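Local coordinates for protein 3-keto-5-aminohexanoate cleavage enzyme (Ralstonia eutropha, PDB 3C6C) that probably cleaves 3-keto-5-aminohexanoate or a related beta-keto acid at a divalent metal site within a TIM barrel, at residues Leu136-Thr149 with Arg175-Phe188. Sequence-based numbering, arbitrary orientation.
Sequences LEDCLPEIASLDIT and RFQELGIKPELEVF. With EDO (1,2-ethanediol), chain E.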
loop_
_atom_site.group_PDB
_atom_site.type_symbol
_atom_site.label_atom_id
_atom_site.label_comp_id
_atom_site.label_asym_id
_atom_site.label_seq_id
_atom_site.Cartn_x
_atom_site.Cartn_y
_atom_site.Cartn_z
ATOM N N LEU A 136 -38.105 12.797 0.074
ATOM C CA LEU A 136 -37.347 13.098 1.283
ATOM C C LEU A 136 -38.115 14.122 2.133
ATOM O O LEU A 136 -38.161 14.038 3.349
ATOM C CB LEU A 136 -35.947 13.616 0.953
ATOM C CG LEU A 136 -34.994 12.670 0.223
ATOM C CD1 LEU A 136 -33.616 13.362 0.162
ATOM C CD2 LEU A 136 -34.949 11.312 0.935
ATOM N N GLU A 137 -38.735 15.055 1.426
ATOM C CA GLU A 137 -39.546 16.112 2.044
ATOM C C GLU A 137 -40.708 15.462 2.776
ATOM O O GLU A 137 -41.066 15.857 3.872
ATOM C CB GLU A 137 -40.045 17.086 0.994
ATOM C CG GLU A 137 -38.945 17.893 0.335
ATOM C CD GLU A 137 -39.430 18.770 -0.819
ATOM O OE1 GLU A 137 -40.543 18.564 -1.318
ATOM O OE2 GLU A 137 -38.665 19.651 -1.235
ATOM N N ASP A 138 -41.266 14.428 2.165
ATOM C CA ASP A 138 -42.487 13.789 2.686
ATOM C C ASP A 138 -42.155 12.860 3.854
ATOM O O ASP A 138 -42.923 12.739 4.813
ATOM C CB ASP A 138 -43.191 12.920 1.626
ATOM C CG ASP A 138 -43.818 13.707 0.470
ATOM O OD1 ASP A 138 -43.964 14.967 0.522
ATOM O OD2 ASP A 138 -44.184 13.020 -0.518
ATOM N N CYS A 139 -41.016 12.172 3.748
ATOM C CA CYS A 139 -40.697 11.072 4.664
ATOM C C CYS A 139 -39.747 11.446 5.793
ATOM O O CYS A 139 -39.764 10.824 6.847
ATOM C CB CYS A 139 -40.096 9.890 3.901
ATOM S SG CYS A 139 -41.202 9.093 2.714
ATOM N N LEU A 140 -38.900 12.440 5.534
ATOM C CA LEU A 140 -37.928 12.928 6.515
ATOM C C LEU A 140 -37.145 11.805 7.223
ATOM O O LEU A 140 -37.139 11.712 8.447
ATOM C CB LEU A 140 -38.616 13.834 7.539
ATOM C CG LEU A 140 -39.153 15.158 6.963
ATOM C CD1 LEU A 140 -39.886 15.945 8.036
ATOM C CD2 LEU A 140 -38.005 15.984 6.332
ATOM N N PRO A 141 -36.447 10.946 6.449
ATOM C CA PRO A 141 -35.584 9.939 7.043
ATOM C C PRO A 141 -34.377 10.590 7.695
ATOM O O PRO A 141 -34.076 11.752 7.435
ATOM C CB PRO A 141 -35.113 9.132 5.833
ATOM C CG PRO A 141 -35.102 10.118 4.739
ATOM C CD PRO A 141 -36.297 10.994 4.977
ATOM N N GLU A 142 -33.667 9.850 8.532
ATOM C CA GLU A 142 -32.468 10.420 9.187
ATOM C C GLU A 142 -31.336 10.550 8.183
ATOM O O GLU A 142 -30.508 11.446 8.254
ATOM C CB GLU A 142 -32.018 9.603 10.410
ATOM C CG GLU A 142 -32.923 9.900 11.600
ATOM C CD GLU A 142 -32.807 8.886 12.703
ATOM O OE1 GLU A 142 -33.296 7.742 12.536
ATOM O OE2 GLU A 142 -32.271 9.273 13.768
ATOM N N ILE A 143 -31.346 9.636 7.237
ATOM C CA ILE A 143 -30.258 9.521 6.249
ATOM C C ILE A 143 -30.841 9.349 4.863
ATOM O O ILE A 143 -31.919 8.807 4.705
ATOM C CB ILE A 143 -29.327 8.320 6.576
ATOM C CG1 ILE A 143 -28.694 8.463 7.966
ATOM C CG2 ILE A 143 -28.267 8.119 5.501
ATOM C CD1 ILE A 143 -27.973 7.207 8.431
ATOM N N ALA A 144 -30.148 9.870 3.865
ATOM C CA ALA A 144 -30.454 9.547 2.447
ATOM C C ALA A 144 -29.174 9.424 1.643
ATOM O O ALA A 144 -28.181 10.089 1.929
ATOM C CB ALA A 144 -31.405 10.580 1.814
ATOM N N SER A 145 -29.209 8.527 0.662
ATOM C CA SER A 145 -28.037 8.215 -0.174
ATOM C C SER A 145 -27.916 9.137 -1.380
ATOM O O SER A 145 -28.874 9.354 -2.142
ATOM C CB SER A 145 -28.094 6.758 -0.643
ATOM O OG SER A 145 -28.155 5.883 0.476
ATOM N N LEU A 146 -26.713 9.638 -1.546
ATOM C CA LEU A 146 -26.342 10.564 -2.601
ATOM C C LEU A 146 -25.087 10.059 -3.303
ATOM O O LEU A 146 -24.010 9.976 -2.699
ATOM C CB LEU A 146 -26.062 11.938 -2.002
ATOM C CG LEU A 146 -25.985 13.124 -2.985
ATOM C CD1 LEU A 146 -27.252 13.277 -3.783
ATOM C CD2 LEU A 146 -25.676 14.390 -2.231
ATOM N N ASP A 147 -25.267 9.723 -4.572
ATOM C CA ASP A 147 -24.200 9.174 -5.402
ATOM C C ASP A 147 -23.438 10.358 -5.977
ATOM O O ASP A 147 -23.910 11.030 -6.888
ATOM C CB ASP A 147 -24.734 8.313 -6.561
ATOM C CG ASP A 147 -25.331 6.984 -6.102
ATOM O OD1 ASP A 147 -25.300 6.683 -4.909
ATOM O OD2 ASP A 147 -25.865 6.258 -6.955
ATOM N N ILE A 148 -22.271 10.634 -5.409
ATOM C CA ILE A 148 -21.569 11.903 -5.727
ATOM C C ILE A 148 -20.606 11.748 -6.876
ATOM O O ILE A 148 -19.416 12.011 -6.759
ATOM C CB ILE A 148 -20.895 12.570 -4.503
ATOM C CG1 ILE A 148 -19.924 11.642 -3.774
ATOM C CG2 ILE A 148 -21.998 13.155 -3.596
ATOM C CD1 ILE A 148 -19.018 12.438 -2.834
ATOM N N THR A 149 -21.171 11.305 -7.985
ATOM C CA THR A 149 -20.412 10.842 -9.146
ATOM C C THR A 149 -21.167 10.979 -10.452
ATOM O O THR A 149 -22.381 10.935 -10.486
ATOM C CB THR A 149 -20.060 9.335 -8.993
ATOM O OG1 THR A 149 -18.982 8.990 -9.877
ATOM C CG2 THR A 149 -21.256 8.447 -9.287
ATOM N N ARG A 175 -30.164 21.017 0.099
ATOM C CA ARG A 175 -31.534 20.623 0.423
ATOM C C ARG A 175 -31.561 19.680 1.624
ATOM O O ARG A 175 -32.420 19.796 2.513
ATOM C CB ARG A 175 -32.283 20.007 -0.770
ATOM C CG ARG A 175 -32.758 21.036 -1.760
ATOM C CD ARG A 175 -33.741 22.033 -1.084
ATOM N NE ARG A 175 -35.075 21.460 -0.849
ATOM C CZ ARG A 175 -35.791 21.660 0.247
ATOM N NH1 ARG A 175 -35.320 22.397 1.242
ATOM N NH2 ARG A 175 -36.988 21.123 0.346
ATOM N N PHE A 176 -30.604 18.760 1.660
ATOM C CA PHE A 176 -30.538 17.791 2.758
ATOM C C PHE A 176 -30.290 18.545 4.058
ATOM O O PHE A 176 -30.877 18.236 5.095
ATOM C CB PHE A 176 -29.395 16.764 2.582
ATOM C CG PHE A 176 -29.658 15.655 1.554
ATOM C CD1 PHE A 176 -30.386 15.854 0.389
ATOM C CD2 PHE A 176 -29.085 14.411 1.755
ATOM C CE1 PHE A 176 -30.576 14.812 -0.531
ATOM C CE2 PHE A 176 -29.261 13.387 0.844
ATOM C CZ PHE A 176 -29.984 13.587 -0.307
ATOM N N GLN A 177 -29.416 19.546 3.991
ATOM C CA GLN A 177 -29.083 20.328 5.197
ATOM C C GLN A 177 -30.319 21.003 5.737
ATOM O O GLN A 177 -30.624 20.952 6.924
ATOM C CB GLN A 177 -28.066 21.424 4.915
ATOM C CG GLN A 177 -26.656 20.929 4.802
ATOM C CD GLN A 177 -25.702 22.068 4.513
ATOM O OE1 GLN A 177 -25.816 22.735 3.483
ATOM N NE2 GLN A 177 -24.761 22.300 5.420
ATOM N N GLU A 178 -31.036 21.616 4.812
ATOM C CA GLU A 178 -32.299 22.331 5.110
ATOM C C GLU A 178 -33.357 21.424 5.739
ATOM O O GLU A 178 -34.079 21.820 6.654
ATOM C CB GLU A 178 -32.869 22.987 3.837
ATOM C CG GLU A 178 -32.054 24.191 3.398
ATOM C CD GLU A 178 -32.358 24.702 2.003
ATOM O OE1 GLU A 178 -33.091 24.053 1.244
ATOM O OE2 GLU A 178 -31.835 25.786 1.662
ATOM N N LEU A 179 -33.421 20.203 5.240
ATOM C CA LEU A 179 -34.425 19.206 5.658
ATOM C C LEU A 179 -33.989 18.446 6.905
ATOM O O LEU A 179 -34.760 17.691 7.504
ATOM C CB LEU A 179 -34.683 18.177 4.539
ATOM C CG LEU A 179 -35.482 18.689 3.321
ATOM C CD1 LEU A 179 -35.397 17.665 2.186
ATOM C CD2 LEU A 179 -36.938 19.035 3.689
ATOM N N GLY A 180 -32.728 18.617 7.260
ATOM C CA GLY A 180 -32.153 17.940 8.441
ATOM C C GLY A 180 -31.823 16.472 8.236
ATOM O O GLY A 180 -31.778 15.684 9.176
ATOM N N ILE A 181 -31.566 16.133 6.986
ATOM C CA ILE A 181 -31.238 14.768 6.573
ATOM C C ILE A 181 -29.734 14.670 6.308
ATOM O O ILE A 181 -29.151 15.515 5.616
ATOM C CB ILE A 181 -32.041 14.373 5.297
ATOM C CG1 ILE A 181 -33.561 14.498 5.521
ATOM C CG2 ILE A 181 -31.657 12.999 4.793
ATOM C CD1 ILE A 181 -34.379 14.371 4.228
ATOM N N LYS A 182 -29.121 13.618 6.846
ATOM C CA LYS A 182 -27.677 13.400 6.671
ATOM C C LYS A 182 -27.424 12.634 5.381
ATOM O O LYS A 182 -27.989 11.545 5.183
ATOM C CB LYS A 182 -27.059 12.682 7.885
ATOM C CG LYS A 182 -25.548 12.557 7.810
ATOM C CD LYS A 182 -24.923 11.988 9.103
ATOM C CE LYS A 182 -24.919 12.947 10.217
ATOM N NZ LYS A 182 -24.146 14.191 9.910
ATOM N N PRO A 183 -26.614 13.203 4.465
ATOM C CA PRO A 183 -26.286 12.383 3.306
ATOM C C PRO A 183 -25.246 11.316 3.588
ATOM O O PRO A 183 -24.278 11.531 4.335
ATOM C CB PRO A 183 -25.705 13.398 2.314
ATOM C CG PRO A 183 -25.044 14.441 3.200
ATOM C CD PRO A 183 -25.935 14.523 4.423
ATOM N N GLU A 184 -25.501 10.155 2.995
ATOM C CA GLU A 184 -24.499 9.110 2.796
ATOM C C GLU A 184 -23.903 9.282 1.412
ATOM O O GLU A 184 -24.541 9.047 0.380
ATOM C CB GLU A 184 -25.099 7.717 2.974
ATOM C CG GLU A 184 -24.050 6.617 3.004
ATOM C CD GLU A 184 -24.680 5.261 3.204
ATOM O OE1 GLU A 184 -25.464 4.834 2.310
ATOM O OE2 GLU A 184 -24.369 4.631 4.241
ATOM N N LEU A 185 -22.657 9.734 1.416
ATOM C CA LEU A 185 -21.945 10.089 0.194
ATOM C C LEU A 185 -21.368 8.829 -0.409
ATOM O O LEU A 185 -20.369 8.267 0.081
ATOM C CB LEU A 185 -20.817 11.102 0.477
ATOM C CG LEU A 185 -21.211 12.373 1.229
ATOM C CD1 LEU A 185 -19.964 13.178 1.580
ATOM C CD2 LEU A 185 -22.231 13.198 0.423
ATOM N N GLU A 186 -22.011 8.409 -1.489
ATOM C CA GLU A 186 -21.648 7.177 -2.193
ATOM C C GLU A 186 -20.587 7.479 -3.250
ATOM O O GLU A 186 -20.786 8.275 -4.170
ATOM C CB GLU A 186 -22.854 6.495 -2.843
ATOM C CG GLU A 186 -24.187 6.514 -2.066
ATOM C CD GLU A 186 -24.222 5.721 -0.776
ATOM O OE1 GLU A 186 -23.284 4.934 -0.501
ATOM O OE2 GLU A 186 -25.237 5.879 -0.028
ATOM N N VAL A 187 -19.459 6.805 -3.081
ATOM C CA VAL A 187 -18.253 7.024 -3.903
ATOM C C VAL A 187 -17.768 5.781 -4.640
ATOM O O VAL A 187 -17.806 4.649 -4.129
ATOM C CB VAL A 187 -17.104 7.650 -3.036
ATOM C CG1 VAL A 187 -17.578 8.976 -2.368
ATOM C CG2 VAL A 187 -16.542 6.627 -1.991
ATOM N N PHE A 188 -17.356 6.015 -5.889
ATOM C CA PHE A 188 -16.955 4.945 -6.820
ATOM C C PHE A 188 -15.503 5.040 -7.244
ATOM O O PHE A 188 -15.017 4.229 -8.037
ATOM C CB PHE A 188 -17.844 4.974 -8.071
ATOM C CG PHE A 188 -19.299 4.661 -7.806
ATOM C CD1 PHE A 188 -20.135 5.613 -7.244
ATOM C CD2 PHE A 188 -19.834 3.445 -8.165
ATOM C CE1 PHE A 188 -21.465 5.340 -7.028
ATOM C CE2 PHE A 188 -21.177 3.168 -7.951
ATOM C CZ PHE A 188 -21.979 4.118 -7.389
HETATM C C1 EDO E . -34.442 13.562 10.180
HETATM O O1 EDO E . -35.462 13.196 11.111
HETATM C C2 EDO E . -34.987 14.497 9.113
HETATM O O2 EDO E . -35.497 15.689 9.719
HETATM O O HOH W 1 -36.682 21.350 -3.262
HETATM O O HOH W 2 -30.692 13.401 10.221
#
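Glu137 OE2 accepts a salt-bridging hydrogen bond of 2.7 Å from Arg175 NH2. The donor lies on the anti side of the carboxylate and 28° out of its plane, whereas OE2 stays almost within the guanidinium plane. A water is held by Arg175 NE and, weakly, by the same OE2, while Arg175 NH1 bonds to Glu178 OE1 at 2.8 Å, so all three guanidinium nitrogens are engaged. Bends at chi2 and chi3 turn the guanidinium toward Glu178, in the next turn of its helix, and Leu179 CD1 lies over the rim of one guanidinium face.

Next to this network, apolar groups of the helix ends, the following loop and strand 143-147 pack together. Leu136 CD1 approaches Phe176 CE1 obliquely at 3.4 Å; at the ring's edge, Ala144 O lies in plane. Ile181 spreads its branches: CD1 touches Leu136 CB, and CG2, anti to the backbone N, reaches Ala144 CB. A Schellman motif at Gly180 closes helix 166-179 ahead of strand 182-187.

Strands 143-147 and 182-187 are neighbouring parallel staves of the TIM barrel, their axes 4.5 Å apart at closest approach. Six backbone bonds join their edges, running from Lys182 N to Glu142 O through to Ile148 N to Glu186 O. Side chains alternate in register: Ala144, Leu146, Pro183 and Leu185 take the face toward the helices, and Ser145, Asp147, Glu184 and Glu186 the barrel interior.

There, in one of its two conformers, Ser145 OG lies 3.0 Å from Glu186 OE2 and bonds to Asn101 OD1, with its side chain about 5 Å from the nickel ion bound by His66, His68 and Glu269. Glu184 OE1 is 2.6 Å from Glu186 OE2. Gln212 binds Glu186 OE1. Near the strand ends, Thr149 CG2 meets the Phe188 ring obliquely at CD1, 3.7 Å away, while Asp192 receives Thr149 OG1.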